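PDB 6RJ1: Mgp-operon protein 3 from Mycoplasma pneumoniae, which probably takes part in attachment of the bacterium to host cells as a sugar-binding adhesin subunit of the cell surface. Local coordinates for residues S661-L673 against G757-D769. Sequence-based numbering, arbitrary orientation.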
ATOM      1  N   SER A 661       1.713   0.386 -14.500  1.00 58.50           N
ATOM      2  CA  SER A 661       1.963  -0.482 -15.650  1.00 58.35           C
ATOM      3  C   SER A 661       2.800  -1.700 -15.278  1.00 61.28           C
ATOM      4  O   SER A 661       3.776  -1.589 -14.524  1.00 60.30           O
ATOM      5  CB  SER A 661       2.639   0.293 -16.776  1.00 61.00           C
ATOM      6  OG  SER A 661       2.900  -0.535 -17.899  1.00 65.60           O
ATOM      7  N   TYR A 662       2.411  -2.859 -15.833  1.00 56.54           N
ATOM      8  CA  TYR A 662       3.089  -4.138 -15.668  1.00 55.61           C
ATOM      9  C   TYR A 662       3.697  -4.573 -16.993  1.00 60.47           C
ATOM     10  O   TYR A 662       4.068  -5.740 -17.143  1.00 61.06           O
ATOM     11  CB  TYR A 662       2.100  -5.195 -15.181  1.00 56.36           C
ATOM     12  CG  TYR A 662       1.790  -5.134 -13.701  1.00 58.02           C
ATOM     13  CD1 TYR A 662       2.798  -5.288 -12.751  1.00 60.68           C
ATOM     14  CD2 TYR A 662       0.479  -5.034 -13.250  1.00 58.09           C
ATOM     15  CE1 TYR A 662       2.510  -5.307 -11.386  1.00 61.57           C
ATOM     16  CE2 TYR A 662       0.179  -5.068 -11.889  1.00 58.99           C
ATOM     17  CZ  TYR A 662       1.198  -5.206 -10.962  1.00 65.26           C
ATOM     18  OH  TYR A 662       0.906  -5.227  -9.625  1.00 65.05           O
ATOM     19  N   GLY A 663       3.775  -3.637 -17.946  1.00 57.17           N
ATOM     20  CA  GLY A 663       4.312  -3.865 -19.282  1.00 57.07           C
ATOM     21  C   GLY A 663       5.739  -4.356 -19.226  1.00 63.21           C
ATOM     22  O   GLY A 663       6.613  -3.660 -18.709  1.00 62.70           O
ATOM     23  N   ASP A 664       5.964  -5.580 -19.706  1.00 61.36           N
ATOM     24  CA  ASP A 664       7.248  -6.279 -19.730  1.00 61.92           C
ATOM     25  C   ASP A 664       8.222  -5.584 -20.691  1.00 68.17           C
ATOM     26  O   ASP A 664       8.425  -6.018 -21.827  1.00 67.79           O
ATOM     27  CB  ASP A 664       7.019  -7.759 -20.077  1.00 63.49           C
ATOM     28  CG  ASP A 664       8.233  -8.635 -19.933  1.00 78.18           C
ATOM     29  OD1 ASP A 664       9.069  -8.349 -19.046  1.00 78.63           O
ATOM     30  OD2 ASP A 664       8.348  -9.615 -20.704  1.00 86.53           O
ATOM     31  N   ASP A 665       8.788  -4.464 -20.225  1.00 66.21           N
ATOM     32  CA  ASP A 665       9.694  -3.602 -20.976  1.00 66.15           C
ATOM     33  C   ASP A 665      10.745  -2.985 -20.032  1.00 68.75           C
ATOM     34  O   ASP A 665      10.608  -3.058 -18.800  1.00 66.67           O
ATOM     35  CB  ASP A 665       8.876  -2.490 -21.672  1.00 68.43           C
ATOM     36  CG  ASP A 665       9.630  -1.745 -22.761  1.00 86.79           C
ATOM     37  OD1 ASP A 665       9.823  -2.326 -23.856  1.00 88.31           O
ATOM     38  OD2 ASP A 665      10.035  -0.586 -22.515  1.00 94.48           O
ATOM     39  N   GLY A 666      11.772  -2.385 -20.630  1.00 65.64           N
ATOM     40  CA  GLY A 666      12.849  -1.717 -19.915  1.00 65.92           C
ATOM     41  C   GLY A 666      12.417  -0.471 -19.165  1.00 70.44           C
ATOM     42  O   GLY A 666      12.891  -0.238 -18.052  1.00 69.99           O
ATOM     43  N   VAL A 667      11.513   0.336 -19.760  1.00 67.84           N
ATOM     44  CA  VAL A 667      11.044   1.590 -19.163  1.00 68.21           C
ATOM     45  C   VAL A 667      10.388   1.347 -17.783  1.00 73.61           C
ATOM     46  O   VAL A 667      10.726   2.047 -16.830  1.00 74.00           O
ATOM     47  CB  VAL A 667      10.173   2.443 -20.127  1.00 71.90           C
ATOM     48  CG1 VAL A 667       8.847   1.774 -20.461  1.00 72.05           C
ATOM     49  CG2 VAL A 667       9.958   3.852 -19.590  1.00 71.54           C
ATOM     50  N   THR A 668       9.535   0.316 -17.666  1.00 69.95           N
ATOM     51  CA  THR A 668       8.857  -0.057 -16.417  1.00 69.86           C
ATOM     52  C   THR A 668       9.870  -0.512 -15.350  1.00 72.82           C
ATOM     53  O   THR A 668       9.703  -0.185 -14.173  1.00 72.64           O
ATOM     54  CB  THR A 668       7.756  -1.081 -16.701  1.00 80.56           C
ATOM     55  OG1 THR A 668       8.327  -2.109 -17.498  1.00 84.88           O
ATOM     56  CG2 THR A 668       6.580  -0.476 -17.463  1.00 79.46           C
ATOM     57  N   VAL A 669      10.942  -1.220 -15.776  1.00 67.91           N
ATOM     58  CA  VAL A 669      12.048  -1.670 -14.919  1.00 66.81           C
ATOM     59  C   VAL A 669      12.793  -0.423 -14.401  1.00 70.09           C
ATOM     60  O   VAL A 669      13.041  -0.307 -13.205  1.00 70.57           O
ATOM     61  CB  VAL A 669      12.993  -2.652 -15.669  1.00 70.22           C
ATOM     62  CG1 VAL A 669      14.259  -2.940 -14.872  1.00 69.83           C
ATOM     63  CG2 VAL A 669      12.278  -3.947 -16.012  1.00 70.17           C
ATOM     64  N   PHE A 670      13.104   0.518 -15.302  1.00 65.64           N
ATOM     65  CA  PHE A 670      13.788   1.771 -14.987  1.00 64.93           C
ATOM     66  C   PHE A 670      12.989   2.651 -14.024  1.00 66.22           C
ATOM     67  O   PHE A 670      13.556   3.250 -13.115  1.00 66.29           O
ATOM     68  CB  PHE A 670      14.145   2.515 -16.286  1.00 66.94           C
ATOM     69  CG  PHE A 670      15.509   2.161 -16.834  1.00 68.69           C
ATOM     70  CD1 PHE A 670      15.787   0.876 -17.281  1.00 72.34           C
ATOM     71  CD2 PHE A 670      16.523   3.108 -16.882  1.00 70.99           C
ATOM     72  CE1 PHE A 670      17.059   0.541 -17.758  1.00 73.48           C
ATOM     73  CE2 PHE A 670      17.793   2.773 -17.360  1.00 73.99           C
ATOM     74  CZ  PHE A 670      18.053   1.491 -17.797  1.00 72.08           C
ATOM     75  N   ASP A 671      11.673   2.676 -14.196  1.00 61.69           N
ATOM     76  CA  ASP A 671      10.740   3.446 -13.375  1.00 60.72           C
ATOM     77  C   ASP A 671      10.569   2.857 -11.987  1.00 65.95           C
ATOM     78  O   ASP A 671      10.365   3.602 -11.032  1.00 66.75           O
ATOM     79  CB  ASP A 671       9.379   3.524 -14.072  1.00 61.54           C
ATOM     80  CG  ASP A 671       9.295   4.447 -15.282  1.00 67.92           C
ATOM     81  OD1 ASP A 671      10.356   4.806 -15.843  1.00 67.42           O
ATOM     82  OD2 ASP A 671       8.175   4.809 -15.664  1.00 75.36           O
ATOM     83  N   ALA A 672      10.603   1.529 -11.869  1.00 62.03           N
ATOM     84  CA  ALA A 672      10.412   0.864 -10.588  1.00 61.08           C
ATOM     85  C   ALA A 672      11.682   0.825  -9.767  1.00 65.65           C
ATOM     86  O   ALA A 672      11.615   0.834  -8.543  1.00 66.54           O
ATOM     87  CB  ALA A 672       9.892  -0.540 -10.810  1.00 61.71           C
ATOM     88  N   LEU A 673      12.842   0.778 -10.434  1.00 60.95           N
ATOM     89  CA  LEU A 673      14.140   0.681  -9.785  1.00 59.25           C
ATOM     90  C   LEU A 673      14.867   2.028  -9.637  1.00 61.92           C
ATOM     91  O   LEU A 673      15.935   2.081  -9.023  1.00 61.58           O
ATOM     92  CB  LEU A 673      14.989  -0.354 -10.535  1.00 59.21           C
ATOM     93  CG  LEU A 673      14.832  -1.833 -10.144  1.00 63.76           C
ATOM     94  CD1 LEU A 673      13.458  -2.388 -10.506  1.00 63.89           C
ATOM     95  CD2 LEU A 673      15.882  -2.677 -10.823  1.00 66.01           C
ATOM     96  N   GLY A 757      18.327  -6.350 -24.011  1.00 86.74           N
ATOM     97  CA  GLY A 757      17.539  -5.455 -23.175  1.00 86.50           C
ATOM     98  C   GLY A 757      16.911  -6.148 -21.982  1.00 90.26           C
ATOM     99  O   GLY A 757      16.429  -7.282 -22.103  1.00 90.60           O
ATOM    100  N   VAL A 758      16.922  -5.478 -20.812  1.00 85.18           N
ATOM    101  CA  VAL A 758      16.339  -6.053 -19.599  1.00 84.30           C
ATOM    102  C   VAL A 758      14.919  -5.544 -19.403  1.00 85.28           C
ATOM    103  O   VAL A 758      14.686  -4.339 -19.280  1.00 85.25           O
ATOM    104  CB  VAL A 758      17.216  -5.915 -18.310  1.00 88.50           C
ATOM    105  CG1 VAL A 758      16.498  -6.464 -17.070  1.00 87.96           C
ATOM    106  CG2 VAL A 758      18.573  -6.600 -18.481  1.00 88.48           C
ATOM    107  N   LYS A 759      13.976  -6.490 -19.395  1.00 78.52           N
ATOM    108  CA  LYS A 759      12.562  -6.281 -19.135  1.00 76.04           C
ATOM    109  C   LYS A 759      12.221  -6.923 -17.774  1.00 77.24           C
ATOM    110  O   LYS A 759      13.126  -7.392 -17.085  1.00 76.79           O
ATOM    111  CB  LYS A 759      11.694  -6.780 -20.303  1.00 77.26           C
ATOM    112  CG  LYS A 759      12.130  -8.079 -20.969  1.00 79.15           C
ATOM    113  CD  LYS A 759      11.333  -8.290 -22.254  1.00 86.17           C
ATOM    114  CE  LYS A 759      11.706  -9.538 -23.010  1.00100.47           C
ATOM    115  NZ  LYS A 759      11.244 -10.772 -22.320  1.00113.80           N
ATOM    116  N   ILE A 760      10.958  -6.869 -17.340  1.00 72.68           N
ATOM    117  CA  ILE A 760      10.525  -7.412 -16.041  1.00 71.35           C
ATOM    118  C   ILE A 760      10.789  -8.924 -15.942  1.00 75.35           C
ATOM    119  O   ILE A 760      11.390  -9.382 -14.966  1.00 75.20           O
ATOM    120  CB  ILE A 760       9.049  -7.042 -15.701  1.00 73.26           C
ATOM    121  CG1 ILE A 760       8.768  -5.535 -15.883  1.00 72.30           C
ATOM    122  CG2 ILE A 760       8.677  -7.504 -14.293  1.00 73.82           C
ATOM    123  CD1 ILE A 760       7.297  -5.166 -15.868  1.00 70.88           C
ATOM    124  N   SER A 761      10.377  -9.677 -16.975  1.00 71.21           N
ATOM    125  CA  SER A 761      10.535 -11.125 -17.037  1.00 70.59           C
ATOM    126  C   SER A 761      11.993 -11.586 -16.979  1.00 75.97           C
ATOM    127  O   SER A 761      12.241 -12.676 -16.469  1.00 76.20           O
ATOM    128  CB  SER A 761       9.816 -11.703 -18.251  1.00 71.74           C
ATOM    129  OG  SER A 761      10.260 -11.095 -19.452  1.00 76.37           O
ATOM    130  N   THR A 762      12.955 -10.761 -17.458  1.00 73.21           N
ATOM    131  CA  THR A 762      14.384 -11.131 -17.447  1.00 73.15           C
ATOM    132  C   THR A 762      15.130 -10.599 -16.201  1.00 76.96           C
ATOM    133  O   THR A 762      16.258 -11.032 -15.943  1.00 76.05           O
ATOM    134  CB  THR A 762      15.085 -10.759 -18.757  1.00 78.89           C
ATOM    135  OG1 THR A 762      15.099  -9.342 -18.911  1.00 79.88           O
ATOM    136  CG2 THR A 762      14.446 -11.425 -19.966  1.00 76.94           C
ATOM    137  N   LEU A 763      14.480  -9.706 -15.414  1.00 73.70           N
ATOM    138  CA  LEU A 763      15.015  -9.141 -14.173  1.00 73.19           C
ATOM    139  C   LEU A 763      15.142 -10.248 -13.124  1.00 79.43           C
ATOM    140  O   LEU A 763      14.187 -11.001 -12.892  1.00 78.81           O
ATOM    141  CB  LEU A 763      14.117  -7.999 -13.658  1.00 72.74           C
ATOM    142  CG  LEU A 763      14.716  -7.063 -12.599  1.00 76.41           C
ATOM    143  CD1 LEU A 763      15.698  -6.076 -13.217  1.00 76.30           C
ATOM    144  CD2 LEU A 763      13.628  -6.308 -11.867  1.00 75.94           C
ATOM    145  N   GLU A 764      16.354 -10.364 -12.539  1.00 77.90           N
ATOM    146  CA  GLU A 764      16.745 -11.359 -11.537  1.00 77.91           C
ATOM    147  C   GLU A 764      16.775 -10.720 -10.150  1.00 81.31           C
ATOM    148  O   GLU A 764      17.506  -9.748  -9.936  1.00 81.47           O
ATOM    149  CB  GLU A 764      18.142 -11.931 -11.862  1.00 79.40           C
ATOM    150  CG  GLU A 764      18.248 -12.705 -13.168  1.00 94.81           C
ATOM    151  CD  GLU A 764      19.667 -13.003 -13.633  1.00125.99           C
ATOM    152  OE1 GLU A 764      19.913 -12.926 -14.859  1.00122.94           O
ATOM    153  OE2 GLU A 764      20.534 -13.311 -12.780  1.00123.88           O
ATOM    154  N   SER A 765      16.016 -11.279  -9.202  1.00 76.56           N
ATOM    155  CA  SER A 765      16.000 -10.754  -7.841  1.00 75.76           C
ATOM    156  C   SER A 765      17.099 -11.361  -6.984  1.00 78.96           C
ATOM    157  O   SER A 765      17.269 -12.584  -6.970  1.00 78.04           O
ATOM    158  CB  SER A 765      14.644 -10.982  -7.186  1.00 79.00           C
ATOM    159  OG  SER A 765      14.688 -10.691  -5.797  1.00 89.12           O
ATOM    160  N   GLN A 766      17.820 -10.499  -6.245  1.00 75.63           N
ATOM    161  CA  GLN A 766      18.847 -10.900  -5.281  1.00 75.24           C
ATOM    162  C   GLN A 766      18.497 -10.366  -3.872  1.00 80.80           C
ATOM    163  O   GLN A 766      19.331 -10.393  -2.961  1.00 81.71           O
ATOM    164  CB  GLN A 766      20.273 -10.538  -5.752  1.00 75.97           C
ATOM    165  CG  GLN A 766      20.615  -9.049  -5.721  1.00 85.93           C
ATOM    166  CD  GLN A 766      21.993  -8.719  -6.242  1.00 99.59           C
ATOM    167  OE1 GLN A 766      22.753  -9.581  -6.701  1.00 99.54           O
ATOM    168  NE2 GLN A 766      22.338  -7.442  -6.206  1.00 85.46           N
ATOM    169  N   ALA A 767      17.237  -9.915  -3.705  1.00 77.74           N
ATOM    170  CA  ALA A 767      16.667  -9.387  -2.462  1.00 77.58           C
ATOM    171  C   ALA A 767      16.535 -10.476  -1.395  1.00 82.17           C
ATOM    172  O   ALA A 767      16.203 -11.622  -1.711  1.00 82.75           O
ATOM    173  CB  ALA A 767      15.310  -8.772  -2.740  1.00 78.18           C
ATOM    174  N   THR A 768      16.801 -10.114  -0.135  1.00 77.72           N
ATOM    175  CA  THR A 768      16.726 -11.028   1.009  1.00 76.97           C
ATOM    176  C   THR A 768      15.817 -10.450   2.103  1.00 79.75           C
ATOM    177  O   THR A 768      15.911 -10.862   3.259  1.00 81.13           O
ATOM    178  CB  THR A 768      18.143 -11.329   1.541  1.00 84.49           C
ATOM    179  OG1 THR A 768      18.830 -10.098   1.782  1.00 84.16           O
ATOM    180  CG2 THR A 768      18.956 -12.219   0.602  1.00 82.48           C
ATOM    181  N   ASP A 769      14.938  -9.501   1.738  1.00 73.36           N
ATOM    182  CA  ASP A 769      14.044  -8.806   2.665  1.00 72.01           C
ATOM    183  C   ASP A 769      12.625  -9.409   2.750  1.00 75.54           C
ATOM    184  O   ASP A 769      11.684  -8.751   3.212  1.00 74.06           O
ATOM    185  CB  ASP A 769      14.006  -7.306   2.333  1.00 73.14           C
ATOM    186  CG  ASP A 769      13.452  -6.931   0.963  1.00 78.38           C
ATOM    187  OD1 ASP A 769      13.440  -7.801   0.058  1.00 77.51           O
ATOM    188  OD2 ASP A 769      13.046  -5.766   0.790  1.00 81.85           O
TER
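D664 grips the type I beta turn I760–L763 with both carboxylate oxygens. D664 OD1 accepts from S761 N at 2.8 Å, a nearly straight bond (176°) on the syn side but 32° out of the carboxylate plane; D664 OD2 takes the S761 hydroxyl, OG to OD2 2.7 Å, also syn and closer to that plane. The carboxylate reaches the turn because CG of D664 stands anti to the backbone N (chi1 -171°). Since D664 is buried, these bonds satisfy its carboxylate and fix its rotation. The next residue, D665, is the N-cap of helix 666-673, its side chain accepting from V667 N, so the grip sits at the capped N-terminus.

Apolar packing adjoins this polar grip. CD1 of I760 lies against the backbone carbonyl oxygens of Y662 and G663, 3.3 Å from G663 O, while I760 CG1 rests 3.9 Å from V669 CG2. The V669 and L763 side chains run past each other in opposite directions, V669 CG1 lying 3.8 Å from L763 CD1. L673 meets L763 more loosely, methyl tip to methyl tip.

K759, partly exposed, forms the more open side: its alkyl chain crosses D664, leaving NZ in a long 3.5 Å salt bridge to D664 OD2 and hydrogen-bonded to S761 OG.

The contact thus packs the start and one face of helix 666-673 against the loop between strands 723-732 and 779-786. The hydroxyl of Y732, in strand 723-732, is hydrogen-bonded to the backbone O of D671, and the Y662 side chain touches L179 of helix 176-179.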